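Local coordinates for histidine triad (HIT) protein (Sinorhizobium meliloti, PDB 3NRD), which belongs to the histidine triad family and probably binds nucleotides, perhaps acting as a nucleotide hydrolase or transferase, this chain being the HIT-domain portion of a longer protein, at the interface of chains A and B. Sequence-based numbering; all coordinates share one arbitrary frame. Chains: chain A/B, histidine triad (HIT) protein.

Contact 1: the interface of chains A and B. Residues chain A 47-48, 84-85; chain B 72, 78-80.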
# COMPACT_ATOMS: atom_id res chain seq x y z
N LYS A 47 -12.38 -7.07 -2.91
CA LYS A 47 -11.98 -5.72 -3.34
C LYS A 47 -11.12 -5.01 -2.30
O LYS A 47 -10.10 -4.41 -2.65
CB LYS A 47 -13.22 -4.89 -3.78
CG LYS A 47 -13.79 -3.90 -2.79
CD LYS A 47 -15.07 -3.22 -3.31
CE LYS A 47 -14.80 -1.83 -3.85
N GLU A 48 -11.49 -5.09 -1.02
CA GLU A 48 -10.69 -4.50 0.03
C GLU A 48 -9.94 -5.58 0.76
O GLU A 48 -10.47 -6.68 0.94
CB GLU A 48 -11.55 -3.72 1.04
CG GLU A 48 -12.51 -2.66 0.47
CD GLU A 48 -11.83 -1.41 -0.13
OE1 GLU A 48 -10.60 -1.39 -0.23
OE2 GLU A 48 -12.55 -0.47 -0.54
N ALA A 84 -2.19 -1.07 -2.21
CA ALA A 84 -3.46 -1.75 -2.53
C ALA A 84 -4.36 -0.60 -2.81
O ALA A 84 -4.74 0.09 -1.87
CB ALA A 84 -3.98 -2.60 -1.37
N LEU A 85 -4.65 -0.34 -4.08
CA LEU A 85 -5.40 0.83 -4.51
C LEU A 85 -6.74 0.35 -5.05
O LEU A 85 -7.72 0.36 -4.32
CB LEU A 85 -4.58 1.68 -5.51
CG LEU A 85 -3.12 2.00 -5.10
CD1 LEU A 85 -2.39 2.84 -6.17
CD2 LEU A 85 -3.07 2.69 -3.78
N LYS B 72 -13.85 3.54 5.75
CA LYS B 72 -14.93 3.36 4.74
C LYS B 72 -16.32 3.66 5.32
O LYS B 72 -17.12 4.38 4.69
CB LYS B 72 -14.90 1.94 4.10
CG LYS B 72 -15.81 1.75 2.85
CD LYS B 72 -15.45 0.44 2.07
CE LYS B 72 -16.37 0.14 0.86
NZ LYS B 72 -15.61 -0.51 -0.30
N GLU B 78 -16.15 4.85 -1.72
CA GLU B 78 -16.29 3.82 -2.76
C GLU B 78 -15.14 2.82 -2.66
O GLU B 78 -15.29 1.61 -2.90
CB GLU B 78 -16.30 4.50 -4.13
CG GLU B 78 -16.42 3.58 -5.31
CD GLU B 78 -16.48 4.28 -6.66
OE1 GLU B 78 -16.60 5.53 -6.70
OE2 GLU B 78 -16.38 3.54 -7.68
N LYS B 79 -13.96 3.33 -2.34
CA LYS B 79 -12.77 2.51 -2.28
C LYS B 79 -11.78 3.07 -1.30
O LYS B 79 -11.64 4.29 -1.16
CB LYS B 79 -12.13 2.41 -3.68
CG LYS B 79 -11.03 1.35 -3.86
CD LYS B 79 -11.56 -0.10 -3.79
CE LYS B 79 -10.44 -1.18 -3.70
NZ LYS B 79 -9.51 -0.98 -2.58
N ILE B 80 -11.10 2.17 -0.60
CA ILE B 80 -10.00 2.52 0.27
C ILE B 80 -8.70 2.25 -0.46
O ILE B 80 -8.55 1.19 -1.08
CB ILE B 80 -9.98 1.71 1.57
CG1 ILE B 80 -11.25 1.93 2.39
CG2 ILE B 80 -8.80 2.14 2.42
CD1 ILE B 80 -11.49 3.33 2.86
O HOH W 1 -7.68 -2.92 -2.41
O HOH W 2 -6.78 -0.79 -0.18
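The loop of chain A that carries A:Lys47 and A:Glu48, together with the end of strand 79-84 and A:Leu85 just after it, meets the start of the same strand in chain B and the C-terminal part of B helix 54-75. A:Glu48 is the anchor, its carboxylate sharing two salt bridges. B:Lys79 NZ approaches A:Glu48 OE1 at 2.6 Å from above the carboxylate plane. A:Glu48 OE2 accepts twice. The backbone B:Ile80 N reaches A:Glu48 OE2 at 3.0 Å on its syn side, somewhat out of the carboxylate plane. With its anti lone pair, A:Glu48 OE2 takes B:Lys72 NZ at 3.1 Å. Glutamate suits this place because its two oxygens can serve several donors at once, and the pull from both sides should fix the carboxylate's rotation. B:Lys79 folds back at chi2 (69°) and chi4 (55°), turning its ammonium towards the backbone: NZ bonds to A:Leu85 O at 2.8 Å and, within its own chain, to B:Ile80 O. A long, flexible lysine can make this turn, and its CD packs 3.7 Å from CE of A:Lys47, a side chain built only as far as that atom. Water 1 joins B:Lys79 NZ to A:Lys47 O, and water 2, 2.8 Å from A:Ala84 O, passes on to B:Ile80 O. Two-fold symmetry repeats the arrangement with the chains exchanged, and this polar clasp probably helps hold together the dimer typical of HIT proteins.

Contact 2: the interface of chains A and B. Residues chain A 61-62, 65; chain B 54, 57-58.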
# COMPACT_ATOMS: atom_id res chain seq x y z
N THR A 61 -0.15 -10.83 4.10
CA THR A 61 0.88 -10.02 4.78
C THR A 61 2.25 -10.59 4.54
O THR A 61 3.13 -9.91 4.05
CB THR A 61 0.57 -9.92 6.31
OG1 THR A 61 -0.67 -9.23 6.46
CG2 THR A 61 1.68 -9.21 7.08
N PHE A 62 2.39 -11.86 4.82
CA PHE A 62 3.71 -12.49 4.79
C PHE A 62 4.17 -12.84 3.40
O PHE A 62 5.36 -12.81 3.15
CB PHE A 62 3.72 -13.68 5.74
CG PHE A 62 3.64 -13.23 7.17
CD1 PHE A 62 4.67 -12.48 7.71
CD2 PHE A 62 2.53 -13.46 7.92
CE1 PHE A 62 4.59 -12.00 8.98
CE2 PHE A 62 2.47 -13.00 9.19
CZ PHE A 62 3.50 -12.28 9.73
N ASN A 65 5.36 -9.45 2.20
CA ASN A 65 6.56 -9.05 2.88
C ASN A 65 7.74 -9.91 2.46
O ASN A 65 8.85 -9.38 2.31
CB ASN A 65 6.34 -9.03 4.41
CG ASN A 65 5.35 -7.92 4.84
OD1 ASN A 65 4.96 -7.09 4.02
ND2 ASN A 65 4.92 -7.93 6.10
N PRO B 54 7.95 -10.28 12.75
CA PRO B 54 6.77 -10.88 12.15
C PRO B 54 5.48 -10.64 12.93
O PRO B 54 4.48 -10.40 12.31
CB PRO B 54 7.10 -12.36 12.11
CG PRO B 54 8.58 -12.39 11.91
CD PRO B 54 9.11 -11.19 12.70
N GLN B 57 4.42 -7.25 12.03
CA GLN B 57 3.92 -7.24 10.66
C GLN B 57 2.45 -7.64 10.67
O GLN B 57 1.63 -6.95 10.03
CB GLN B 57 4.73 -8.17 9.76
CG GLN B 57 6.17 -7.70 9.49
CD GLN B 57 7.03 -8.76 8.79
OE1 GLN B 57 6.57 -9.43 7.86
NE2 GLN B 57 8.28 -8.91 9.22
N ALA B 58 2.11 -8.72 11.41
CA ALA B 58 0.71 -9.18 11.49
C ALA B 58 -0.16 -8.12 12.12
O ALA B 58 -1.23 -7.80 11.60
CB ALA B 58 0.60 -10.51 12.24
O HOH W 3 2.79 -6.04 7.63
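Two copies of helix 54-75 run past each other in broadly opposite directions, at a marked angle, the middle of the chain A helix, with A:Thr61, A:Phe62 and A:Asn65, facing the first turns of the chain B helix, with B:Pro54, B:Gln57 and B:Ala58. Such a pairing is typical of the dimer of the histidine triad (HIT) family. A:Phe62 has 51 Å² of its surface hidden by chain B, more than any other residue of this patch loses to its partner. Its ring points its rim at the partner: CZ lies 3.3 Å from B:Pro54 O, which sits in the ring plane at the edge, where the slightly positive C-H rim suits a carbonyl oxygen better than the electron-rich face would. One face of the ring is covered within its own chain by A:Thr61 CG2, and this same methyl reaches 3.7 Å from B:Gln57 O. On the side of A:Thr61, B:Gln57 leans over the edge at A:Phe62 CE1, its CB 3.9 Å away. Proline is well placed at the start of a helix, where its missing N-H costs no helical bond, and its CB lies near the same ring carbon.

B:Gln57 is extended beyond CG (chi2 170°), which carries its amide along the flank of A:Asn65. The two side chains pass in opposite directions with their amide planes 61° apart. A:Asn65 ND2 donates to B:Gln57 OE1 at 2.8 Å in a fairly straight bond (155° at the hydrogen), although the donor stands above the carbonyl plane and misses the lone pairs. A short asparagine offers an amide close to its own helix, and the longer glutamine reaches across to it. A:Asn65 ND2 also points at water 3, which lies 2.8 Å from B:Gln57 O and so ties the asparagine to the partner's backbone as well as to its side chain. A side chain as small as that of B:Ala58 probably suits the place beside the ring, its CB 4.2 Å from A:Phe62 CZ.

The C-alpha centres of contact 1 and contact 2 lie about 20 Å apart within one two-fold symmetric interface, so each has a twin with the chains exchanged. Helix 54-75 of chain B belongs to both: its first turns enter contact 2, and B:Lys72 near its other end enters contact 1. Strand 79-84 of both chains takes part only in contact 1. The two contacts differ in character, one being largely charged and the other a mixture of aromatic packing and amide bonding. Together they probably secure the subunits at separated points, which should limit rocking of one chain against the other.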